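Local coordinates for protein digeranylgeranylglycerophospholipid reductase (Sulfolobus acidocaldarius, PDB 3ATR) that reduces the double bonds of digeranylgeranylglycerophospholipids with the help of bound FAD, yielding the saturated archaeol lipids of archaeal membranes, at residues K38-I43 against I117-T122; Y160-R165 against S290-N295. All coordinates share one frame; numbering follows the deposited sequence. Where two conformers were deposited one is given.

How the contacts relate
Both contacts lie along the same dinucleotide cofactor, contact 1 at the adenosine end and contact 2 running from the adenine toward the flavin half; their centres are 19 Å apart, and they do not touch each other. Contact 1 sits toward the outside of the molecule, partly buried, and joins the loop after strand 32-35 to strand 116-118, which runs parallel to it at the edge of the mixed six-stranded sheet. Contact 2 is deeper, its centre about 9 Å from the centre of the chain, and joins the loops after strands 153-156 and 284-286 of that sheet. Apolar patches and two well-aligned N-H bonds hold contact 1, whereas a buried arginine on a serine dominates contact 2.

Contact 1 of 2, residues K38-I43 against I117-T122; sequences KPWNRI and IWDLTT. With FDA (dihydroflavine-adenine dinucleotide), chain B.
The W40 indole, modelled in two conformers and described here in one, meets D119 at an edge, where OD2 lies near the ring plane 3.3 Å from CD1, while I117 crosses the six-membered ring at about a right angle, CG2 reaching to 3.7 Å from CZ2. Ring and carboxylate planes are turned 54° apart. The setting is the FAD-binding Rossmann-type fold: 38-43 belongs to the loop leaving strand 32-35, and segment 117-122 spans the end of neighbouring strand 116-118 and the start of 121-129. Helix 99-112 adds L107 and Q111 to the surroundings of W40.

Two hydrogen bonds join the segments, one between backbones and one from a backbone amide to a carboxylate. K38 O accepts from L120 N at 3.0 Å, the N-H almost perfectly straight but arriving well above the carbonyl plane. W40 N gives its hydrogen to D119 OD2 at 2.8 Å, using the anti lone pair of that oxygen. The carboxylate reaches this amide because CG stands between backbone N and carbonyl carbon (chi1 71°). OD2 also forms a salt bridge with R142, so one oxygen serves an amide and a guanidinium, which would favour the charged form. Replacing D119 by an alanine is likely to leave W40 N without this acceptor and R142 without this carboxylate, and to let the 40-42 turn shift.

L120 lays its CD2 against the proline ring, 3.9 Å from P39 CD, the two side chains running at a slant to each other. On the cofactor side, the extended K38 chain runs past the adenosine ribose and ends in a salt bridge to D45; D36, an FAD-binding residue, accepts from its backbone N. K38 CG passes 3.5 Å from FDA O2B, and T121 O lies 3.3 Å from adenine C2A.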
loop_
_atom_site.group_PDB
_atom_site.type_symbol
_atom_site.label_atom_id
_atom_site.label_comp_id
_atom_site.label_asym_id
_atom_site.label_seq_id
_atom_site.Cartn_x
_atom_site.Cartn_y
_atom_site.Cartn_z
ATOM N N LYS A 38 4.851 10.598 -16.363
ATOM C CA LYS A 38 6.100 9.952 -16.781
ATOM C C LYS A 38 6.053 9.578 -18.247
ATOM O O LYS A 38 4.961 9.325 -18.762
ATOM C CB LYS A 38 6.376 8.698 -15.942
ATOM C CG LYS A 38 6.725 9.023 -14.474
ATOM C CD LYS A 38 6.889 7.756 -13.667
ATOM C CE LYS A 38 7.225 8.063 -12.231
ATOM N NZ LYS A 38 7.351 6.826 -11.398
ATOM N N PRO A 39 7.240 9.519 -18.923
ATOM C CA PRO A 39 7.250 8.894 -20.238
ATOM C C PRO A 39 6.963 7.399 -20.112
ATOM O O PRO A 39 7.325 6.792 -19.078
ATOM C CB PRO A 39 8.709 9.117 -20.726
ATOM C CG PRO A 39 9.505 9.048 -19.443
ATOM C CD PRO A 39 8.613 9.719 -18.393
ATOM N N TRP A 40 6.314 6.835 -21.135
ATOM C CA TRP A 40 5.935 5.416 -21.193
ATOM C C TRP A 40 6.965 4.452 -20.569
ATOM O O TRP A 40 6.627 3.642 -19.712
ATOM C CB TRP A 40 5.642 5.010 -22.657
ATOM C CG TRP A 40 4.174 4.883 -23.021
ATOM C CD1 TRP A 40 3.405 5.786 -23.712
ATOM C CD2 TRP A 40 3.316 3.769 -22.735
ATOM N NE1 TRP A 40 2.128 5.301 -23.864
ATOM C CE2 TRP A 40 2.046 4.066 -23.278
ATOM C CE3 TRP A 40 3.502 2.548 -22.078
ATOM C CZ2 TRP A 40 0.964 3.191 -23.174
ATOM C CZ3 TRP A 40 2.427 1.669 -21.982
ATOM C CH2 TRP A 40 1.172 2.001 -22.520
ATOM N N ASN A 41 8.223 4.564 -20.997
ATOM C CA ASN A 41 9.282 3.630 -20.594
ATOM C C ASN A 41 9.639 3.717 -19.108
ATOM O O ASN A 41 10.317 2.824 -18.610
ATOM C CB ASN A 41 10.562 3.888 -21.431
ATOM C CG ASN A 41 11.376 5.066 -20.867
ATOM O OD1 ASN A 41 10.962 6.215 -20.971
ATOM N ND2 ASN A 41 12.512 4.770 -20.214
ATOM N N ARG A 42 9.239 4.796 -18.428
ATOM C CA ARG A 42 9.424 4.917 -16.984
ATOM C C ARG A 42 8.200 4.661 -16.106
ATOM O O ARG A 42 8.328 4.621 -14.863
ATOM C CB ARG A 42 9.991 6.290 -16.605
ATOM C CG ARG A 42 11.411 6.603 -17.201
ATOM C CD ARG A 42 11.902 7.931 -16.591
ATOM N NE ARG A 42 11.593 7.839 -15.181
ATOM C CZ ARG A 42 11.090 8.804 -14.420
ATOM N NH1 ARG A 42 10.955 10.038 -14.890
ATOM N NH2 ARG A 42 10.782 8.513 -13.156
ATOM N N ILE A 43 7.008 4.498 -16.698
ATOM C CA ILE A 43 5.834 4.330 -15.827
ATOM C C ILE A 43 6.004 3.060 -15.010
ATOM O O ILE A 43 6.388 2.002 -15.568
ATOM C CB ILE A 43 4.523 4.282 -16.636
ATOM C CG1 ILE A 43 4.338 5.636 -17.327
ATOM C CG2 ILE A 43 3.365 3.937 -15.693
ATOM C CD1 ILE A 43 3.204 5.695 -18.350
ATOM N N ILE A 117 -4.286 6.190 -23.655
ATOM C CA ILE A 117 -3.254 6.480 -22.661
ATOM C C ILE A 117 -2.348 7.590 -23.151
ATOM O O ILE A 117 -1.758 7.466 -24.250
ATOM C CB ILE A 117 -2.418 5.213 -22.342
ATOM C CG1 ILE A 117 -3.345 4.085 -21.815
ATOM C CG2 ILE A 117 -1.309 5.542 -21.366
ATOM C CD1 ILE A 117 -2.674 2.739 -21.638
ATOM N N TRP A 118 -2.259 8.679 -22.379
ATOM C CA TRP A 118 -1.279 9.738 -22.687
ATOM C C TRP A 118 -0.196 9.796 -21.621
ATOM O O TRP A 118 -0.491 10.144 -20.475
ATOM C CB TRP A 118 -1.930 11.128 -22.731
ATOM C CG TRP A 118 -3.054 11.246 -23.717
ATOM C CD1 TRP A 118 -3.334 10.408 -24.750
ATOM C CD2 TRP A 118 -3.987 12.315 -23.796
ATOM N NE1 TRP A 118 -4.415 10.870 -25.455
ATOM C CE2 TRP A 118 -4.859 12.026 -24.866
ATOM C CE3 TRP A 118 -4.209 13.468 -23.026
ATOM C CZ2 TRP A 118 -5.916 12.872 -25.225
ATOM C CZ3 TRP A 118 -5.276 14.306 -23.369
ATOM C CH2 TRP A 118 -6.112 13.997 -24.457
ATOM N N ASP A 119 1.036 9.515 -22.027
ATOM C CA ASP A 119 2.192 9.690 -21.138
ATOM C C ASP A 119 2.667 11.146 -21.214
ATOM O O ASP A 119 2.096 11.944 -21.976
ATOM C CB ASP A 119 3.307 8.708 -21.517
ATOM C CG ASP A 119 3.998 9.038 -22.846
ATOM O OD1 ASP A 119 3.412 9.718 -23.738
ATOM O OD2 ASP A 119 5.143 8.559 -23.016
ATOM N N LEU A 120 3.691 11.487 -20.425
ATOM C CA LEU A 120 4.206 12.857 -20.304
ATOM C C LEU A 120 3.081 13.878 -20.143
ATOM O O LEU A 120 3.165 15.009 -20.688
ATOM C CB LEU A 120 5.089 13.232 -21.514
ATOM C CG LEU A 120 6.471 12.547 -21.568
ATOM C CD1 LEU A 120 7.268 13.043 -22.802
ATOM C CD2 LEU A 120 7.265 12.834 -20.311
ATOM N N THR A 121 2.027 13.487 -19.415
ATOM C CA THR A 121 0.839 14.318 -19.306
ATOM C C THR A 121 0.460 14.451 -17.820
ATOM O O THR A 121 0.215 13.464 -17.145
ATOM C CB THR A 121 -0.364 13.746 -20.123
ATOM O OG1 THR A 121 -0.034 13.764 -21.505
ATOM C CG2 THR A 121 -1.649 14.603 -19.914
ATOM N N THR A 122 0.435 15.681 -17.323
ATOM C CA THR A 122 0.122 15.951 -15.913
ATOM C C THR A 122 -1.252 16.599 -15.733
ATOM O O THR A 122 -1.548 17.572 -16.434
ATOM C CB THR A 122 1.202 16.905 -15.324
ATOM O OG1 THR A 122 2.503 16.308 -15.501
ATOM C CG2 THR A 122 0.994 17.080 -13.849
HETATM P PA FDA B . 2.535 4.985 -7.927
HETATM O O1A FDA B . 3.311 6.012 -7.151
HETATM O O2A FDA B . 3.257 3.743 -8.382
HETATM O O5B FDA B . 2.010 5.600 -9.289
HETATM C C5B FDA B . 1.415 6.947 -9.302
HETATM C C4B FDA B . 1.584 7.523 -10.706
HETATM O O4B FDA B . 0.913 8.783 -10.792
HETATM C C3B FDA B . 3.047 7.781 -11.068
HETATM O O3B FDA B . 3.410 6.964 -12.198
HETATM C C2B FDA B . 3.101 9.279 -11.328
HETATM O O2B FDA B . 3.905 9.671 -12.435
HETATM C C1B FDA B . 1.665 9.651 -11.654
HETATM N N9A FDA B . 1.240 11.004 -11.249
HETATM C C8A FDA B . 1.267 11.538 -9.997
HETATM N N7A FDA B . 0.657 12.759 -10.039
HETATM C C5A FDA B . 0.189 12.925 -11.321
HETATM C C6A FDA B . -0.501 13.942 -11.963
HETATM N N6A FDA B . -0.857 15.079 -11.290
HETATM N N1A FDA B . -0.785 13.792 -13.294
HETATM C C2A FDA B . -0.435 12.678 -14.006
HETATM N N3A FDA B . 0.240 11.668 -13.374
HETATM C C4A FDA B . 0.563 11.810 -12.063
HETATM N N1 FDA B . 4.719 -2.532 -2.023
HETATM C C2 FDA B . 4.790 -3.813 -2.406
HETATM O O2 FDA B . 3.722 -4.317 -2.800
HETATM N N3 FDA B . 5.964 -4.539 -2.358
HETATM C C4 FDA B . 7.127 -4.001 -1.941
HETATM O O4 FDA B . 8.169 -4.669 -1.909
HETATM C C4X FDA B . 7.141 -2.614 -1.474
HETATM N N5 FDA B . 8.270 -2.020 -1.005
HETATM C C5X FDA B . 8.301 -0.657 -1.057
HETATM C C6 FDA B . 9.555 -0.043 -0.918
HETATM C C7 FDA B . 9.661 1.356 -0.996
HETATM C C7M FDA B . 11.061 1.996 -0.917
HETATM C C8 FDA B . 8.515 2.097 -1.155
HETATM C C8M FDA B . 8.585 3.626 -1.273
HETATM C C9 FDA B . 7.219 1.506 -1.278
HETATM C C9A FDA B . 7.114 0.088 -1.235
HETATM N N10 FDA B . 5.829 -0.560 -1.328
HETATM C C10 FDA B . 5.846 -1.907 -1.598
HETATM C "C1'" FDA B . 4.645 0.236 -1.736
HETATM C "C2'" FDA B . 4.335 0.244 -3.253
HETATM O "O2'" FDA B . 5.503 0.592 -3.998
HETATM C "C3'" FDA B . 3.234 1.273 -3.530
HETATM O "O3'" FDA B . 2.235 1.107 -2.504
HETATM C "C4'" FDA B . 2.545 1.112 -4.878
HETATM O "O4'" FDA B . 3.540 1.056 -5.912
HETATM C "C5'" FDA B . 1.675 2.360 -5.107
HETATM O "O5'" FDA B . 1.023 2.219 -6.388
HETATM P P FDA B . 0.225 3.473 -6.962
HETATM O O1P FDA B . -0.235 3.106 -8.369
HETATM O O2P FDA B . -0.779 3.872 -5.912
HETATM O O3P FDA B . 1.282 4.720 -6.968
#

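Contact 2 of 2, residues Y160-R165 against S290-N295; sequences YSRSFR and SGFTVN. With FDA (dihydroflavine-adenine dinucleotide), chain B; PPV (pyrophosphate), chain D.
R165 turns one edge of its guanidinium on S290, NE meeting both the hydroxyl and the carbonyl oxygen of that serine. The bond from NE to S290 OG (3.1 Å) lies nearly in the guanidinium plane; those from NE and from NH2 to S290 O, each 2.8 Å, are strongly bent and weak. CG of R165 stands between its backbone N and carbonyl carbon (chi1 69°), and the chain then extends from CG to NE, carrying the head to the serine. Beyond it, NH1 is held by the carbonyls of I174 and E176, which is likely to disperse the buried charge; E156 bonds S290 OG and so positions the hydroxyl that meets NE.

F292 closes one edge of the guanidinium, with its CZ 3.3 Å from R165 NH2 and the two planes 78° apart, far from a stack. R162 CG lies over one face of the same group. The R162 head is turned elsewhere, NH1 bonding Y160 O at 2.9 Å, close to the line of that carbonyl and in the plane of the R162 guanidinium, and NH2 pairing with D177.

Toward the ligands, S163 OG donates to adenine N7A (2.9 Å), and N295 ND2, also hydrogen-bonded to Y341 OH, approaches pyrophosphate O11. The contact thus joins two loops that follow neighbouring parallel strands, 153-156 and 284-286, at the cofactor-binding end of the Rossmann-type sheet.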
loop_
_atom_site.group_PDB
_atom_site.type_symbol
_atom_site.label_atom_id
_atom_site.label_comp_id
_atom_site.label_asym_id
_atom_site.label_seq_id
_atom_site.Cartn_x
_atom_site.Cartn_y
_atom_site.Cartn_z
ATOM N N TYR A 160 1.768 8.507 -3.656
ATOM C CA TYR A 160 1.915 9.124 -2.330
ATOM C C TYR A 160 1.772 10.645 -2.349
ATOM O O TYR A 160 1.407 11.210 -1.318
ATOM C CB TYR A 160 3.296 8.722 -1.741
ATOM C CG TYR A 160 4.511 9.330 -2.407
ATOM C CD1 TYR A 160 5.072 10.531 -1.931
ATOM C CD2 TYR A 160 5.162 8.671 -3.467
ATOM C CE1 TYR A 160 6.215 11.086 -2.537
ATOM C CE2 TYR A 160 6.272 9.225 -4.098
ATOM C CZ TYR A 160 6.806 10.424 -3.607
ATOM O OH TYR A 160 7.926 10.957 -4.184
ATOM N N SER A 161 2.043 11.301 -3.487
ATOM C CA SER A 161 1.909 12.780 -3.619
ATOM C C SER A 161 0.449 13.301 -3.478
ATOM O O SER A 161 0.220 14.509 -3.259
ATOM C CB SER A 161 2.503 13.260 -4.993
ATOM O OG SER A 161 1.616 12.974 -6.080
ATOM N N ARG A 162 -0.532 12.413 -3.692
ATOM C CA ARG A 162 -1.945 12.804 -3.748
ATOM C C ARG A 162 -2.129 14.162 -4.415
ATOM O O ARG A 162 -2.806 15.057 -3.882
ATOM C CB ARG A 162 -2.681 12.652 -2.406
ATOM C CG ARG A 162 -2.169 13.464 -1.233
ATOM C CD ARG A 162 -1.576 12.552 -0.146
ATOM N NE ARG A 162 -1.233 13.371 1.029
ATOM C CZ ARG A 162 -0.024 13.449 1.570
ATOM N NH1 ARG A 162 1.015 12.763 1.045
ATOM N NH2 ARG A 162 0.158 14.226 2.638
ATOM N N SER A 163 -1.533 14.304 -5.590
ATOM C CA SER A 163 -1.315 15.617 -6.200
ATOM C C SER A 163 -2.567 16.280 -6.745
ATOM O O SER A 163 -2.590 17.492 -6.886
ATOM C CB SER A 163 -0.256 15.546 -7.316
ATOM O OG SER A 163 -0.655 14.639 -8.298
ATOM N N PHE A 164 -3.606 15.506 -7.069
ATOM C CA PHE A 164 -4.823 16.082 -7.674
ATOM C C PHE A 164 -5.853 16.326 -6.572
ATOM O O PHE A 164 -6.419 17.442 -6.410
ATOM C CB PHE A 164 -5.370 15.053 -8.692
ATOM C CG PHE A 164 -6.570 15.509 -9.451
ATOM C CD1 PHE A 164 -6.396 16.312 -10.569
ATOM C CD2 PHE A 164 -7.838 15.162 -9.044
ATOM C CE1 PHE A 164 -7.521 16.729 -11.327
ATOM C CE2 PHE A 164 -8.987 15.554 -9.768
ATOM C CZ PHE A 164 -8.831 16.340 -10.911
ATOM N N ARG A 165 -6.142 15.300 -5.796
ATOM C CA ARG A 165 -7.149 15.459 -4.760
ATOM C C ARG A 165 -6.765 16.532 -3.730
ATOM O O ARG A 165 -7.659 17.173 -3.185
ATOM C CB ARG A 165 -7.548 14.135 -4.073
ATOM C CG ARG A 165 -6.425 13.529 -3.184
ATOM C CD ARG A 165 -6.903 12.127 -2.706
ATOM N NE ARG A 165 -5.979 11.557 -1.712
ATOM C CZ ARG A 165 -5.985 11.869 -0.417
ATOM N NH1 ARG A 165 -6.843 12.774 0.075
ATOM N NH2 ARG A 165 -5.088 11.289 0.405
ATOM N N SER A 290 -2.467 7.046 -3.057
ATOM C CA SER A 290 -3.202 8.298 -2.830
ATOM C C SER A 290 -4.403 8.103 -1.889
ATOM O O SER A 290 -4.800 9.032 -1.166
ATOM C CB SER A 290 -3.673 8.893 -4.169
ATOM O OG SER A 290 -4.352 10.123 -3.941
ATOM N N GLY A 291 -4.975 6.895 -1.896
ATOM C CA GLY A 291 -6.068 6.586 -0.984
ATOM C C GLY A 291 -5.602 5.759 0.213
ATOM O O GLY A 291 -6.450 5.176 0.879
ATOM N N PHE A 292 -4.266 5.696 0.459
ATOM C CA PHE A 292 -3.678 4.992 1.583
ATOM C C PHE A 292 -3.990 3.483 1.595
ATOM O O PHE A 292 -4.376 2.947 2.654
ATOM C CB PHE A 292 -4.157 5.593 2.933
ATOM C CG PHE A 292 -4.064 7.113 3.003
ATOM C CD1 PHE A 292 -3.081 7.830 2.308
ATOM C CD2 PHE A 292 -4.953 7.821 3.806
ATOM C CE1 PHE A 292 -3.021 9.262 2.431
ATOM C CE2 PHE A 292 -4.906 9.217 3.912
ATOM C CZ PHE A 292 -3.968 9.927 3.239
ATOM N N THR A 293 -3.891 2.841 0.439
ATOM C CA THR A 293 -4.260 1.406 0.347
ATOM C C THR A 293 -3.183 0.397 0.928
ATOM O O THR A 293 -3.393 -0.815 0.990
ATOM C CB THR A 293 -4.804 1.059 -1.059
ATOM O OG1 THR A 293 -3.816 1.368 -2.056
ATOM C CG2 THR A 293 -6.074 1.860 -1.349
ATOM N N VAL A 294 -2.090 0.879 1.457
ATOM C CA VAL A 294 -0.926 0.030 1.781
ATOM C C VAL A 294 -1.172 -0.747 3.100
ATOM O O VAL A 294 -1.754 -0.187 4.077
ATOM C CB VAL A 294 0.269 0.969 2.022
ATOM C CG1 VAL A 294 1.483 0.225 2.414
ATOM C CG2 VAL A 294 0.596 1.783 0.770
ATOM N N ASN A 295 -0.643 -1.977 3.164
ATOM C CA ASN A 295 -0.681 -2.744 4.389
ATOM C C ASN A 295 0.094 -1.996 5.493
ATOM O O ASN A 295 1.288 -1.678 5.294
ATOM C CB ASN A 295 0.040 -4.084 4.123
ATOM C CG ASN A 295 -0.104 -5.020 5.269
ATOM O OD1 ASN A 295 0.420 -4.763 6.381
ATOM N ND2 ASN A 295 -0.871 -6.084 5.061
HETATM P PA FDA B . 2.535 4.985 -7.927
HETATM O O1A FDA B . 3.311 6.012 -7.151
HETATM O O2A FDA B . 3.257 3.743 -8.382
HETATM O O5B FDA B . 2.010 5.600 -9.289
HETATM C C5B FDA B . 1.415 6.947 -9.302
HETATM C C4B FDA B . 1.584 7.523 -10.706
HETATM O O4B FDA B . 0.913 8.783 -10.792
HETATM C C3B FDA B . 3.047 7.781 -11.068
HETATM O O3B FDA B . 3.410 6.964 -12.198
HETATM C C2B FDA B . 3.101 9.279 -11.328
HETATM O O2B FDA B . 3.905 9.671 -12.435
HETATM C C1B FDA B . 1.665 9.651 -11.654
HETATM N N9A FDA B . 1.240 11.004 -11.249
HETATM C C8A FDA B . 1.267 11.538 -9.997
HETATM N N7A FDA B . 0.657 12.759 -10.039
HETATM C C5A FDA B . 0.189 12.925 -11.321
HETATM C C6A FDA B . -0.501 13.942 -11.963
HETATM N N6A FDA B . -0.857 15.079 -11.290
HETATM N N1A FDA B . -0.785 13.792 -13.294
HETATM C C2A FDA B . -0.435 12.678 -14.006
HETATM N N3A FDA B . 0.240 11.668 -13.374
HETATM C C4A FDA B . 0.563 11.810 -12.063
HETATM N N1 FDA B . 4.719 -2.532 -2.023
HETATM C C2 FDA B . 4.790 -3.813 -2.406
HETATM O O2 FDA B . 3.722 -4.317 -2.800
HETATM N N3 FDA B . 5.964 -4.539 -2.358
HETATM C C4 FDA B . 7.127 -4.001 -1.941
HETATM O O4 FDA B . 8.169 -4.669 -1.909
HETATM C C4X FDA B . 7.141 -2.614 -1.474
HETATM N N5 FDA B . 8.270 -2.020 -1.005
HETATM C C5X FDA B . 8.301 -0.657 -1.057
HETATM C C6 FDA B . 9.555 -0.043 -0.918
HETATM C C7 FDA B . 9.661 1.356 -0.996
HETATM C C7M FDA B . 11.061 1.996 -0.917
HETATM C C8 FDA B . 8.515 2.097 -1.155
HETATM C C8M FDA B . 8.585 3.626 -1.273
HETATM C C9 FDA B . 7.219 1.506 -1.278
HETATM C C9A FDA B . 7.114 0.088 -1.235
HETATM N N10 FDA B . 5.829 -0.560 -1.328
HETATM C C10 FDA B . 5.846 -1.907 -1.598
HETATM C "C1'" FDA B . 4.645 0.236 -1.736
HETATM C "C2'" FDA B . 4.335 0.244 -3.253
HETATM O "O2'" FDA B . 5.503 0.592 -3.998
HETATM C "C3'" FDA B . 3.234 1.273 -3.530
HETATM O "O3'" FDA B . 2.235 1.107 -2.504
HETATM C "C4'" FDA B . 2.545 1.112 -4.878
HETATM O "O4'" FDA B . 3.540 1.056 -5.912
HETATM C "C5'" FDA B . 1.675 2.360 -5.107
HETATM O "O5'" FDA B . 1.023 2.219 -6.388
HETATM P P FDA B . 0.225 3.473 -6.962
HETATM O O1P FDA B . -0.235 3.106 -8.369
HETATM O O2P FDA B . -0.779 3.872 -5.912
HETATM O O3P FDA B . 1.282 4.720 -6.968
HETATM O O11 PPV D . -0.685 -8.838 3.713
HETATM P P1 PPV D . -1.076 -8.724 2.264
HETATM O O21 PPV D . -2.258 -9.566 1.859
HETATM O O31 PPV D . -1.059 -7.344 1.660
HETATM O OPP PPV D . 0.154 -9.388 1.478
HETATM P P2 PPV D . 0.501 -10.951 1.586
HETATM O O12 PPV D . -0.627 -11.647 0.843
HETATM O O22 PPV D . 1.839 -10.977 0.896
HETATM O O32 PPV D . 0.562 -11.245 3.069
#